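PDB 6Z8H: variant surface glycoprotein MITat 1.13 from Trypanosoma brucei, which probably forms a dense coat on the parasite surface, whose antigenically distinct versions let the trypanosome evade the host immune response. Local coordinates for residues E64-L69 against A90-L95; S203-S208 against E217-L222; S231-S236 against K246-S251; F296-I301 against P308-E313; P350-P355 against I375-L380. All blocks are in the same frame, centred on the assembly; numbering follows the deposited sequence.

Contact 1: residues E64-L69 against A90-L95; sequences EAYSKL and AAADIL
The two helical segments run almost antiparallel, with N-to-C directions 159° apart, and their backbones come nearest where Tyr-66 meets Ala-91. Their axes approach to 9.9 Å. Tyr-66 is the side chain to look at first. Its CG stands anti to the backbone N (chi1 -177°), which carries the ring across to the other helix and along the turn holding Ala-91 and Ala-92. The methyl of Ala-91 sits at the ring edge, near its plane, with CB 4.0 Å from Tyr-66 CD1. Ala-92 approaches more obliquely, its CB lying 3.9 Å from Tyr-66 CE1. At the root of the ring, Leu-95 CD2 comes to 3.8 Å from Tyr-66 CB, the two side chains crossing at about a right angle.

Helices 34-75 and 78-129, to which these segments belong, make up the long antiparallel helical hairpin that forms the rod of the VSG N-terminal domain. Almost one turn on from Tyr-66, Leu-69 holds CG anti to its carbonyl carbon and brings CD1 to 3.5 Å from Ala-91 CB, so that one small methyl is touched by both Tyr-66 and Leu-69. No hydrogen bond or salt bridge crosses between the segments; the meeting is made of buried apolar groups. Leu-69 is also covered by Trp-341 and Ile-344 of helix 336-345. From the second subunit, Gly-372 packs on Tyr-66, Pro-369 on Ala-92 and Leu-368 on Leu-95, which puts this part of the hairpin at the dimer interface.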
# COMPACT_ATOMS: atom_id res chain seq x y z
N GLU A 64 -5.13 -23.55 -1.21
CA GLU A 64 -5.57 -24.61 -0.30
C GLU A 64 -6.37 -25.67 -1.05
O GLU A 64 -6.18 -26.88 -0.84
CB GLU A 64 -6.43 -24.04 0.82
CG GLU A 64 -6.92 -25.05 1.82
CD GLU A 64 -7.64 -24.43 3.00
OE1 GLU A 64 -6.98 -23.77 3.83
OE2 GLU A 64 -8.88 -24.59 3.09
N ALA A 65 -7.26 -25.25 -1.94
CA ALA A 65 -8.08 -26.21 -2.66
C ALA A 65 -7.22 -27.11 -3.52
O ALA A 65 -7.46 -28.32 -3.59
CB ALA A 65 -9.11 -25.48 -3.53
N TYR A 66 -6.23 -26.54 -4.21
CA TYR A 66 -5.40 -27.36 -5.09
C TYR A 66 -4.59 -28.35 -4.28
O TYR A 66 -4.43 -29.50 -4.68
CB TYR A 66 -4.47 -26.46 -5.91
CG TYR A 66 -3.62 -27.23 -6.87
CD1 TYR A 66 -4.17 -27.85 -7.97
CD2 TYR A 66 -2.26 -27.35 -6.67
CE1 TYR A 66 -3.39 -28.58 -8.85
CE2 TYR A 66 -1.46 -28.04 -7.55
CZ TYR A 66 -2.03 -28.68 -8.63
OH TYR A 66 -1.21 -29.38 -9.48
N SER A 67 -4.04 -27.92 -3.15
CA SER A 67 -3.32 -28.87 -2.31
C SER A 67 -4.22 -29.99 -1.82
O SER A 67 -3.79 -31.14 -1.77
CB SER A 67 -2.66 -28.13 -1.15
OG SER A 67 -1.58 -27.40 -1.66
N LYS A 68 -5.47 -29.63 -1.50
CA LYS A 68 -6.50 -30.58 -1.02
C LYS A 68 -6.78 -31.61 -2.12
O LYS A 68 -6.97 -32.79 -1.78
CB LYS A 68 -7.78 -29.82 -0.63
CG LYS A 68 -7.85 -29.38 0.83
CD LYS A 68 -9.26 -29.29 1.37
CE LYS A 68 -9.58 -27.94 1.98
NZ LYS A 68 -10.99 -27.86 2.41
N LEU A 69 -6.81 -31.17 -3.38
CA LEU A 69 -7.10 -32.04 -4.53
C LEU A 69 -5.94 -32.99 -4.77
O LEU A 69 -6.14 -34.18 -5.01
CB LEU A 69 -7.36 -31.22 -5.80
CG LEU A 69 -8.69 -30.48 -5.90
CD1 LEU A 69 -8.69 -29.60 -7.13
CD2 LEU A 69 -9.80 -31.51 -5.97
N ALA A 90 -7.63 -28.54 -14.44
CA ALA A 90 -8.45 -27.34 -14.45
C ALA A 90 -8.14 -26.48 -13.23
O ALA A 90 -8.11 -25.24 -13.32
CB ALA A 90 -9.94 -27.74 -14.52
N ALA A 91 -8.01 -27.10 -12.07
CA ALA A 91 -7.65 -26.36 -10.86
C ALA A 91 -6.27 -25.71 -10.97
O ALA A 91 -6.06 -24.58 -10.52
CB ALA A 91 -7.78 -27.25 -9.62
N ALA A 92 -5.30 -26.41 -11.53
CA ALA A 92 -3.99 -25.79 -11.75
C ALA A 92 -4.09 -24.58 -12.68
O ALA A 92 -3.38 -23.59 -12.48
CB ALA A 92 -3.01 -26.85 -12.29
N ASP A 93 -4.92 -24.68 -13.71
CA ASP A 93 -5.16 -23.55 -14.61
C ASP A 93 -5.74 -22.37 -13.83
O ASP A 93 -5.26 -21.24 -13.95
CB ASP A 93 -6.12 -23.97 -15.71
CG ASP A 93 -5.44 -24.71 -16.82
OD1 ASP A 93 -4.21 -24.60 -16.93
OD2 ASP A 93 -6.17 -25.38 -17.59
N ILE A 94 -6.78 -22.63 -13.02
CA ILE A 94 -7.40 -21.56 -12.25
C ILE A 94 -6.39 -20.89 -11.32
O ILE A 94 -6.30 -19.66 -11.24
CB ILE A 94 -8.61 -22.10 -11.48
CG1 ILE A 94 -9.74 -22.47 -12.46
CG2 ILE A 94 -9.11 -21.02 -10.49
CD1 ILE A 94 -10.80 -23.37 -11.86
N LEU A 95 -5.60 -21.69 -10.62
CA LEU A 95 -4.67 -21.14 -9.64
C LEU A 95 -3.57 -20.35 -10.33
O LEU A 95 -3.17 -19.28 -9.85
CB LEU A 95 -4.08 -22.29 -8.81
CG LEU A 95 -3.06 -21.96 -7.74
CD1 LEU A 95 -3.59 -20.86 -6.84
CD2 LEU A 95 -2.69 -23.23 -6.96

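Contact 2: residues S203-S208 against E217-L222; sequences SGVGQS and EANTHL
Two folded side chains set this contact up. Glu-217 places CG in the crowded position between its backbone N and carbonyl carbon (chi1 56°) and bends again at chi2, while Gln-207 turns its amide aside with a chi2 of 95°. The fold in Glu-217 brings OE2 to 2.7 Å from Gly-204 N, which donates to it in a bent bond from above the carboxylate plane. OE1 of Glu-217 meanwhile accepts from Asn-219 ND2 at 3.1 Å on its syn lone pair, and the backbone N of Asn-219 adds a weak bond to OE2, so the carboxylate is gripped from both segments.

Gln-207 reaches across with NE2 to the carbonyl O of Asn-219, a very short bond of 2.5 Å that lies in the carbonyl plane on a lone pair. This fixes the amide flat over one face of the His-221 ring, the two planes 15° apart, with Gln-207 CD 3.5 Å above the ring plane and offset toward its rim. Gln-207 CG adds a CH-pi contact over the same face. Within 217-222 itself, Thr-220 OG1 accepts from Glu-217 N, 2.7 Å away, in a nearly straight bond.

The backbone makes a type II beta turn from Gly-204 to Gln-207 and a type I turn from Glu-217 to Thr-220. Paired in this way, they form the two ends of the long loop of a beta hairpin, linking antiparallel neighbours 194-202 and 221-229 of the five-stranded sheet.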
# COMPACT_ATOMS: atom_id res chain seq x y z
N SER A 203 -11.27 55.49 7.85
CA SER A 203 -10.74 56.69 8.47
C SER A 203 -11.91 57.55 8.91
O SER A 203 -13.03 57.38 8.42
CB SER A 203 -9.84 57.42 7.48
OG SER A 203 -10.51 57.56 6.24
N GLY A 204 -11.64 58.42 9.87
CA GLY A 204 -12.65 59.29 10.43
C GLY A 204 -13.29 58.71 11.68
O GLY A 204 -13.17 57.52 11.99
N VAL A 205 -13.99 59.60 12.40
CA VAL A 205 -14.69 59.22 13.62
C VAL A 205 -15.88 58.34 13.24
O VAL A 205 -16.65 58.67 12.33
CB VAL A 205 -15.15 60.45 14.42
CG1 VAL A 205 -15.68 60.03 15.80
CG2 VAL A 205 -14.03 61.47 14.57
N GLY A 206 -16.03 57.23 13.93
CA GLY A 206 -17.07 56.28 13.61
C GLY A 206 -16.70 55.27 12.54
O GLY A 206 -17.44 54.28 12.39
N GLN A 207 -15.61 55.48 11.81
CA GLN A 207 -15.16 54.55 10.76
C GLN A 207 -16.29 54.25 9.77
O GLN A 207 -16.62 53.09 9.50
CB GLN A 207 -14.58 53.27 11.37
CG GLN A 207 -13.36 53.50 12.26
CD GLN A 207 -13.72 53.60 13.74
OE1 GLN A 207 -14.68 52.97 14.20
NE2 GLN A 207 -12.95 54.38 14.49
N SER A 208 -16.86 55.32 9.22
CA SER A 208 -17.91 55.21 8.21
C SER A 208 -17.47 55.70 6.84
O SER A 208 -18.16 55.41 5.85
CB SER A 208 -19.16 55.99 8.64
OG SER A 208 -18.87 57.36 8.84
N GLU A 217 -6.21 58.40 9.86
CA GLU A 217 -6.11 59.28 11.02
C GLU A 217 -6.28 58.46 12.29
O GLU A 217 -6.17 57.23 12.29
CB GLU A 217 -7.10 60.44 10.86
CG GLU A 217 -8.53 60.03 10.64
CD GLU A 217 -9.28 59.82 11.94
OE1 GLU A 217 -9.09 60.60 12.88
OE2 GLU A 217 -10.04 58.82 12.01
N ALA A 218 -6.54 59.13 13.41
CA ALA A 218 -6.42 58.50 14.72
C ALA A 218 -7.56 57.54 15.02
O ALA A 218 -7.37 56.63 15.83
CB ALA A 218 -6.37 59.59 15.80
N ASN A 219 -8.72 57.69 14.38
CA ASN A 219 -9.82 56.76 14.56
C ASN A 219 -9.80 55.64 13.53
O ASN A 219 -10.75 54.86 13.48
CB ASN A 219 -11.16 57.49 14.49
CG ASN A 219 -11.28 58.56 15.54
OD1 ASN A 219 -11.63 58.27 16.69
ND2 ASN A 219 -10.98 59.79 15.16
N THR A 220 -8.79 55.59 12.67
CA THR A 220 -8.79 54.68 11.52
C THR A 220 -8.61 53.21 11.90
O THR A 220 -7.85 52.87 12.81
CB THR A 220 -7.70 55.13 10.52
OG1 THR A 220 -8.03 56.41 9.96
CG2 THR A 220 -7.54 54.12 9.37
N HIS A 221 -9.42 52.35 11.28
CA HIS A 221 -9.24 50.90 11.36
C HIS A 221 -8.67 50.40 10.05
O HIS A 221 -9.24 50.63 8.98
CB HIS A 221 -10.55 50.16 11.68
CG HIS A 221 -11.07 50.40 13.06
ND1 HIS A 221 -12.04 49.62 13.64
CD2 HIS A 221 -10.75 51.35 13.98
CE1 HIS A 221 -12.30 50.07 14.86
NE2 HIS A 221 -11.53 51.11 15.09
N LEU A 222 -7.55 49.67 10.13
CA LEU A 222 -6.89 49.10 8.96
C LEU A 222 -6.78 47.61 9.19
O LEU A 222 -6.17 47.20 10.18
CB LEU A 222 -5.48 49.67 8.79
CG LEU A 222 -4.56 49.19 7.66
CD1 LEU A 222 -5.16 49.41 6.30
CD2 LEU A 222 -3.23 49.95 7.78

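Contact 3: residues S231-S236 against K246-S251; sequences SSKDES and KRAIHS
The guanidinium of Arg-247 uses its edge within its own segment: NH1 donates to Lys-246 O at 2.8 Å, with the acceptor in the guanidinium plane. Glu-235 OE2 lies well out of that plane, 4.5 Å from Arg-247 NE, and no N-H points at it, so the polar ends meet through charge alone, their planes 25° apart, while the aliphatic parts cross at about a right angle with CB against CB. On the carboxylate of Asp-234, OD1 takes two donors from Ser-236: OG comes in on the syn lone pair at 2.6 Å, and the backbone N completes an Asx turn, with Glu-235 at the N-cap position.

Across the contact, Glu-235 N donates to Ala-248 O at 2.8 Å, nearly along the C=O axis, and its OE1 takes a weak bond from Ala-248 N. Ser-251 OG donates to Lys-233 O at 2.7 Å, in the carbonyl plane on a lone pair; it is also bonded to His-196.

The loop 231-236 thus runs over strand 247-253, outermost in the sheet within this chain and next to strand 194-202. Trp-239 of helix 236-239 packs on Arg-247 and Ile-249, and Lys-149 of the second subunit bonds to His-250.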
# COMPACT_ATOMS: atom_id res chain seq x y z
N SER A 231 -9.67 30.97 -7.81
CA SER A 231 -9.60 31.92 -8.91
C SER A 231 -8.83 33.16 -8.49
O SER A 231 -8.89 33.57 -7.33
CB SER A 231 -11.01 32.37 -9.34
OG SER A 231 -11.87 31.28 -9.52
N SER A 232 -8.15 33.78 -9.45
CA SER A 232 -7.52 35.07 -9.18
C SER A 232 -8.59 36.14 -8.93
O SER A 232 -9.66 36.14 -9.54
CB SER A 232 -6.64 35.47 -10.36
OG SER A 232 -5.91 36.64 -10.09
N LYS A 233 -8.26 37.09 -8.04
CA LYS A 233 -9.16 38.18 -7.69
C LYS A 233 -8.41 39.51 -7.64
O LYS A 233 -7.28 39.59 -7.14
CB LYS A 233 -9.84 37.95 -6.31
CG LYS A 233 -10.83 36.78 -6.28
CD LYS A 233 -11.02 36.17 -4.87
CE LYS A 233 -12.16 36.80 -4.09
NZ LYS A 233 -12.49 36.05 -2.85
N ASP A 234 -9.07 40.55 -8.14
CA ASP A 234 -8.59 41.92 -7.95
C ASP A 234 -9.83 42.80 -7.88
O ASP A 234 -10.40 43.13 -8.93
CB ASP A 234 -7.67 42.34 -9.09
CG ASP A 234 -7.01 43.68 -8.84
OD1 ASP A 234 -7.53 44.44 -8.01
OD2 ASP A 234 -5.98 43.97 -9.46
N GLU A 235 -10.28 43.20 -6.70
CA GLU A 235 -11.53 43.98 -6.54
C GLU A 235 -11.16 45.41 -6.15
O GLU A 235 -12.01 46.09 -5.55
CB GLU A 235 -12.44 43.34 -5.50
CG GLU A 235 -13.18 42.11 -6.01
CD GLU A 235 -13.89 41.30 -4.94
OE1 GLU A 235 -13.20 40.80 -4.03
OE2 GLU A 235 -15.13 41.18 -5.02
N SER A 236 -9.94 45.86 -6.47
CA SER A 236 -9.55 47.21 -6.10
C SER A 236 -10.45 48.27 -6.74
O SER A 236 -10.65 49.35 -6.16
CB SER A 236 -8.08 47.40 -6.46
OG SER A 236 -7.82 47.01 -7.79
N LYS A 246 -14.63 45.00 2.97
CA LYS A 246 -13.54 44.05 2.85
C LYS A 246 -13.50 43.52 1.42
O LYS A 246 -14.50 42.98 0.93
CB LYS A 246 -13.76 42.93 3.86
CG LYS A 246 -12.58 41.98 3.93
CD LYS A 246 -12.78 40.91 4.99
CE LYS A 246 -14.04 40.08 4.75
NZ LYS A 246 -14.13 38.91 5.68
N ARG A 247 -12.38 43.72 0.74
CA ARG A 247 -12.22 43.22 -0.62
C ARG A 247 -10.83 42.64 -0.84
O ARG A 247 -9.86 43.04 -0.20
CB ARG A 247 -12.45 44.34 -1.65
CG ARG A 247 -13.84 44.96 -1.58
CD ARG A 247 -14.87 43.96 -2.01
NE ARG A 247 -16.24 44.49 -2.16
CZ ARG A 247 -17.19 44.40 -1.24
NH1 ARG A 247 -16.92 43.95 -0.02
NH2 ARG A 247 -18.41 44.83 -1.52
N ALA A 248 -10.76 41.70 -1.78
CA ALA A 248 -9.49 41.09 -2.18
C ALA A 248 -8.82 42.02 -3.18
O ALA A 248 -9.27 42.14 -4.33
CB ALA A 248 -9.73 39.72 -2.80
N ILE A 249 -7.78 42.73 -2.74
CA ILE A 249 -7.16 43.77 -3.57
C ILE A 249 -5.92 43.31 -4.31
O ILE A 249 -5.39 44.07 -5.14
CB ILE A 249 -6.84 45.04 -2.75
CG1 ILE A 249 -5.75 44.77 -1.71
CG2 ILE A 249 -8.11 45.56 -2.06
CD1 ILE A 249 -5.30 46.06 -1.00
N HIS A 250 -5.42 42.10 -4.05
CA HIS A 250 -4.34 41.53 -4.84
C HIS A 250 -4.37 40.02 -4.65
O HIS A 250 -4.78 39.53 -3.59
CB HIS A 250 -2.96 42.07 -4.44
CG HIS A 250 -1.87 41.72 -5.41
ND1 HIS A 250 -1.59 42.50 -6.51
CD2 HIS A 250 -1.01 40.68 -5.46
CE1 HIS A 250 -0.61 41.94 -7.21
NE2 HIS A 250 -0.23 40.84 -6.57
N SER A 251 -3.92 39.30 -5.67
CA SER A 251 -3.86 37.84 -5.61
C SER A 251 -2.47 37.35 -5.98
O SER A 251 -1.79 37.95 -6.82
CB SER A 251 -4.89 37.20 -6.56
OG SER A 251 -6.21 37.36 -6.07

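Contact 4: residues F296-I301 against P308-E313; sequences FKLMVI and PTAEKE
Here the connection between helices 294-304 and 318-329 folds back on the first of them, in the helical end of the VSG N-terminal domain. Lys-297 can be followed outward. Its CB already lies 4.1 Å from Glu-313 CD, and its chain then extends beyond CG. Lys-297 CD passes right by the carboxylate, 3.2 Å from Glu-313 OE1, and is almost as near to CD and OE2 of that glutamate. CE stays alongside, and NZ ends 3.6 Å from Glu-313 OE1, a long salt bridge. Glu-313 meets it with an extended chain, CG anti to its backbone N (chi1 -177°). The two side chains cross obliquely, and the nearest lysine atom to the carboxylate is the aliphatic CD, not NZ.

Nearer the start of the loop, the backbone is met by Leu-298, whose CD1 lies 3.5 Å from Glu-311 C. Ala-310 is gripped by apolar groups from the helix, its CB lying 3.7 Å from Ile-301 CG2 with Leu-298 CD1 next to it. The carboxylate of Glu-311 forms salt bridges with Lys-302 and with Arg-377 of the second subunit. Val-321 of helix 318-329 also packs on Ile-301. That isoleucine reaches the end of the segment with its last methyl: CD1 sits 3.4 Å from the carbonyl O of Glu-313.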
# COMPACT_ATOMS: atom_id res chain seq x y z
N PHE A 296 -10.90 -30.61 -18.12
CA PHE A 296 -11.89 -31.29 -17.28
C PHE A 296 -12.73 -32.24 -18.12
O PHE A 296 -12.90 -33.42 -17.78
CB PHE A 296 -12.78 -30.23 -16.61
CG PHE A 296 -14.02 -30.78 -16.00
CD1 PHE A 296 -13.98 -31.40 -14.77
CD2 PHE A 296 -15.25 -30.65 -16.65
CE1 PHE A 296 -15.13 -31.91 -14.19
CE2 PHE A 296 -16.40 -31.17 -16.09
CZ PHE A 296 -16.35 -31.79 -14.87
N LYS A 297 -13.27 -31.75 -19.23
CA LYS A 297 -14.08 -32.62 -20.06
C LYS A 297 -13.26 -33.80 -20.57
O LYS A 297 -13.77 -34.93 -20.63
CB LYS A 297 -14.65 -31.83 -21.23
CG LYS A 297 -15.47 -30.63 -20.81
CD LYS A 297 -15.89 -29.81 -22.01
CE LYS A 297 -16.12 -28.36 -21.67
NZ LYS A 297 -16.12 -27.52 -22.90
N LEU A 298 -12.02 -33.56 -20.97
CA LEU A 298 -11.18 -34.67 -21.43
C LEU A 298 -10.90 -35.70 -20.34
O LEU A 298 -10.92 -36.90 -20.60
CB LEU A 298 -9.88 -34.15 -22.04
CG LEU A 298 -8.86 -35.19 -22.48
CD1 LEU A 298 -9.49 -36.07 -23.56
CD2 LEU A 298 -7.63 -34.48 -22.99
N MET A 299 -10.52 -35.26 -19.15
CA MET A 299 -10.28 -36.20 -18.05
C MET A 299 -11.55 -36.89 -17.57
O MET A 299 -11.47 -38.00 -17.05
CB MET A 299 -9.46 -35.53 -16.95
CG MET A 299 -8.96 -36.44 -15.85
SD MET A 299 -8.01 -37.86 -16.42
CE MET A 299 -6.50 -37.13 -17.01
N VAL A 300 -12.73 -36.29 -17.75
CA VAL A 300 -13.95 -37.06 -17.55
C VAL A 300 -13.97 -38.28 -18.46
O VAL A 300 -14.30 -39.40 -18.03
CB VAL A 300 -15.20 -36.19 -17.75
CG1 VAL A 300 -16.42 -37.07 -17.82
CG2 VAL A 300 -15.32 -35.18 -16.61
N ILE A 301 -13.61 -38.10 -19.73
CA ILE A 301 -13.58 -39.21 -20.68
C ILE A 301 -12.52 -40.23 -20.26
O ILE A 301 -12.76 -41.44 -20.26
CB ILE A 301 -13.29 -38.68 -22.09
CG1 ILE A 301 -14.40 -37.72 -22.53
CG2 ILE A 301 -13.17 -39.85 -23.08
CD1 ILE A 301 -14.14 -37.04 -23.86
N PRO A 308 -8.87 -44.20 -21.27
CA PRO A 308 -7.73 -43.42 -20.76
C PRO A 308 -6.84 -42.84 -21.85
O PRO A 308 -6.12 -41.89 -21.56
CB PRO A 308 -6.98 -44.39 -19.84
CG PRO A 308 -7.80 -45.74 -19.87
CD PRO A 308 -8.72 -45.64 -21.03
N THR A 309 -6.83 -43.38 -23.06
CA THR A 309 -5.96 -42.86 -24.11
C THR A 309 -6.58 -41.71 -24.88
O THR A 309 -5.91 -41.13 -25.76
CB THR A 309 -5.56 -43.97 -25.08
OG1 THR A 309 -6.74 -44.42 -25.76
CG2 THR A 309 -4.88 -45.14 -24.37
N ALA A 310 -7.84 -41.36 -24.59
CA ALA A 310 -8.48 -40.22 -25.25
C ALA A 310 -7.64 -38.95 -25.08
O ALA A 310 -7.08 -38.68 -24.00
CB ALA A 310 -9.88 -40.00 -24.67
N GLU A 311 -7.58 -38.15 -26.14
CA GLU A 311 -6.95 -36.83 -26.06
C GLU A 311 -7.80 -35.71 -26.65
O GLU A 311 -7.33 -34.57 -26.69
CB GLU A 311 -5.59 -36.84 -26.74
CG GLU A 311 -4.60 -37.76 -26.06
CD GLU A 311 -4.15 -37.25 -24.69
OE1 GLU A 311 -4.07 -36.01 -24.47
OE2 GLU A 311 -3.90 -38.06 -23.78
N LYS A 312 -9.01 -35.99 -27.11
CA LYS A 312 -9.90 -34.98 -27.66
C LYS A 312 -11.29 -35.11 -27.04
O LYS A 312 -11.76 -36.20 -26.72
CB LYS A 312 -10.03 -35.13 -29.19
CG LYS A 312 -8.72 -34.99 -29.95
CD LYS A 312 -8.91 -35.16 -31.43
CE LYS A 312 -7.61 -34.94 -32.19
NZ LYS A 312 -7.74 -35.42 -33.60
N GLU A 313 -11.95 -33.96 -26.87
CA GLU A 313 -13.27 -33.98 -26.26
C GLU A 313 -14.27 -34.75 -27.10
O GLU A 313 -15.27 -35.23 -26.55
CB GLU A 313 -13.78 -32.56 -26.06
CG GLU A 313 -15.11 -32.48 -25.37
CD GLU A 313 -15.57 -31.05 -25.12
OE1 GLU A 313 -14.70 -30.14 -24.95
OE2 GLU A 313 -16.79 -30.81 -25.09

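Contact 5: residues P350-P355 against I375-L380; sequences PKADPP and IARLLL
This contact sets a small beta hairpin, strands 348-351 and 358-361, against helix 368-383 near the end of the modelled chain. The segment 350-355 leaves the first strand here and enters the hairpin loop, with backbones nearest where Pro-350 faces Arg-377. Pro-350 supplies the apolar part. Its ring rests on two consecutive helix residues: CD lies 3.6 Å from Leu-378 CG, and CG of the same ring touches Leu-378 CG and CD2, the side chains crossing at about a right angle. At its other corner Pro-350 CB is 3.9 Å from Arg-377 CB.

Arg-377 starts with CG anti to its carbonyl carbon (chi1 -68°) and then stretches out from CG to NE, passing the proline and reaching the loop with its guanidinium. There Ala-352 lies over one face. Its CA is 3.6 Å above the guanidinium plane, offset toward the rim, and its CB approaches Arg-377 NH2 to 3.3 Å. No hydrogen bond crosses between the segments; the arginine N-H groups have other partners: NE makes a salt bridge to Asp-373, one turn earlier on the helix, and NH1 bridges to Glu-357 and to Glu-311 of the second subunit. The three acids would be expected to stabilise the positive charge, although Lys-302 of the second subunit also comes close to NH1.

On the helix, Leu-378 packs on Leu-74 and Ala-75 of helix 34-75 as well, so helix 368-383 lies between that long helix and the hairpin, while Lys-351 is joined by backbone hydrogen bonding to Lys-358 on the partner strand.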
# COMPACT_ATOMS: atom_id res chain seq x y z
N PRO A 350 -2.34 -40.32 5.96
CA PRO A 350 -1.41 -40.60 7.07
C PRO A 350 -1.14 -39.36 7.91
O PRO A 350 -1.07 -38.24 7.40
CB PRO A 350 -0.13 -41.07 6.38
CG PRO A 350 -0.50 -41.36 4.99
CD PRO A 350 -1.72 -40.54 4.64
N LYS A 351 -0.91 -39.59 9.21
CA LYS A 351 -0.57 -38.56 10.19
C LYS A 351 0.61 -39.03 11.03
O LYS A 351 0.61 -40.16 11.54
CB LYS A 351 -1.77 -38.31 11.11
CG LYS A 351 -1.52 -37.26 12.18
CD LYS A 351 -2.73 -37.07 13.10
CE LYS A 351 -2.80 -38.11 14.20
NZ LYS A 351 -3.79 -37.71 15.26
N ALA A 352 1.60 -38.15 11.22
CA ALA A 352 2.73 -38.47 12.08
C ALA A 352 2.28 -38.58 13.54
O ALA A 352 1.35 -37.90 13.98
CB ALA A 352 3.80 -37.38 11.95
N ASP A 353 2.96 -39.44 14.28
CA ASP A 353 2.70 -39.65 15.71
C ASP A 353 3.83 -40.50 16.30
O ASP A 353 4.25 -41.48 15.68
CB ASP A 353 1.36 -40.35 15.90
CG ASP A 353 0.86 -40.29 17.33
OD1 ASP A 353 0.11 -39.34 17.67
OD2 ASP A 353 1.24 -41.19 18.11
N PRO A 354 4.33 -40.18 17.48
CA PRO A 354 5.52 -40.88 18.00
C PRO A 354 5.26 -42.35 18.27
O PRO A 354 6.14 -43.18 18.03
CB PRO A 354 5.87 -40.11 19.28
CG PRO A 354 5.24 -38.76 19.11
CD PRO A 354 4.00 -38.98 18.28
N PRO A 355 4.08 -42.74 18.80
CA PRO A 355 3.76 -44.17 18.88
C PRO A 355 3.70 -44.95 17.57
O PRO A 355 3.60 -46.19 17.61
CB PRO A 355 2.37 -44.20 19.55
CG PRO A 355 2.39 -43.02 20.45
CD PRO A 355 3.33 -41.98 19.81
N ILE A 375 1.55 -36.68 1.71
CA ILE A 375 1.94 -37.06 0.35
C ILE A 375 3.24 -37.86 0.39
O ILE A 375 3.39 -38.89 -0.27
CB ILE A 375 2.05 -35.80 -0.53
CG1 ILE A 375 0.67 -35.17 -0.76
CG2 ILE A 375 2.74 -36.12 -1.85
CD1 ILE A 375 0.68 -33.90 -1.57
N ALA A 376 4.23 -37.37 1.13
CA ALA A 376 5.48 -38.11 1.23
C ALA A 376 5.24 -39.51 1.78
O ALA A 376 5.82 -40.49 1.30
CB ALA A 376 6.46 -37.32 2.10
N ARG A 377 4.41 -39.62 2.82
CA ARG A 377 4.18 -40.90 3.47
C ARG A 377 3.42 -41.86 2.56
O ARG A 377 3.72 -43.06 2.51
CB ARG A 377 3.45 -40.68 4.80
CG ARG A 377 4.30 -39.96 5.85
CD ARG A 377 3.50 -39.46 7.08
NE ARG A 377 4.42 -38.99 8.11
CZ ARG A 377 4.83 -39.72 9.15
NH1 ARG A 377 4.36 -40.94 9.35
NH2 ARG A 377 5.70 -39.23 10.00
N LEU A 378 2.46 -41.32 1.80
CA LEU A 378 1.71 -42.14 0.85
C LEU A 378 2.61 -42.65 -0.27
O LEU A 378 2.46 -43.80 -0.72
CB LEU A 378 0.54 -41.34 0.26
CG LEU A 378 -0.61 -41.07 1.23
CD1 LEU A 378 -1.39 -39.85 0.79
CD2 LEU A 378 -1.50 -42.29 1.35
N LEU A 379 3.52 -41.81 -0.77
CA LEU A 379 4.41 -42.28 -1.82
C LEU A 379 5.42 -43.28 -1.28
O LEU A 379 5.78 -44.25 -1.96
CB LEU A 379 5.09 -41.08 -2.49
CG LEU A 379 4.19 -40.10 -3.25
CD1 LEU A 379 4.97 -38.88 -3.63
CD2 LEU A 379 3.62 -40.77 -4.48
N LEU A 380 5.89 -43.07 -0.04
CA LEU A 380 6.83 -44.02 0.55
C LEU A 380 6.15 -45.37 0.72
O LEU A 380 6.74 -46.42 0.46
CB LEU A 380 7.33 -43.48 1.89
CG LEU A 380 8.34 -44.36 2.65
CD1 LEU A 380 9.55 -44.61 1.77
CD2 LEU A 380 8.71 -43.73 3.96

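Overall arrangement
Along the chain the five contacts follow one another in series, yet they gather at the two ends of an elongated molecule. Contacts 2 and 3, centres about 22 Å apart, both reach the five-stranded antiparallel sheet. Contacts 1, 4 and 5 lie on the opposite side of the chain's centre: contact 1 in the helical hairpin, about 19 Å centre to centre from contact 4 and about 22 Å from contact 5. The centres of contacts 2 and 4 are about 99 Å apart. In the dimer the helical ends pack together, since contact 4 of one subunit meets contact 5 of the other; contacts 1 and 3 touch the second subunit too, so the subunits meet at both the helical and the sheet end.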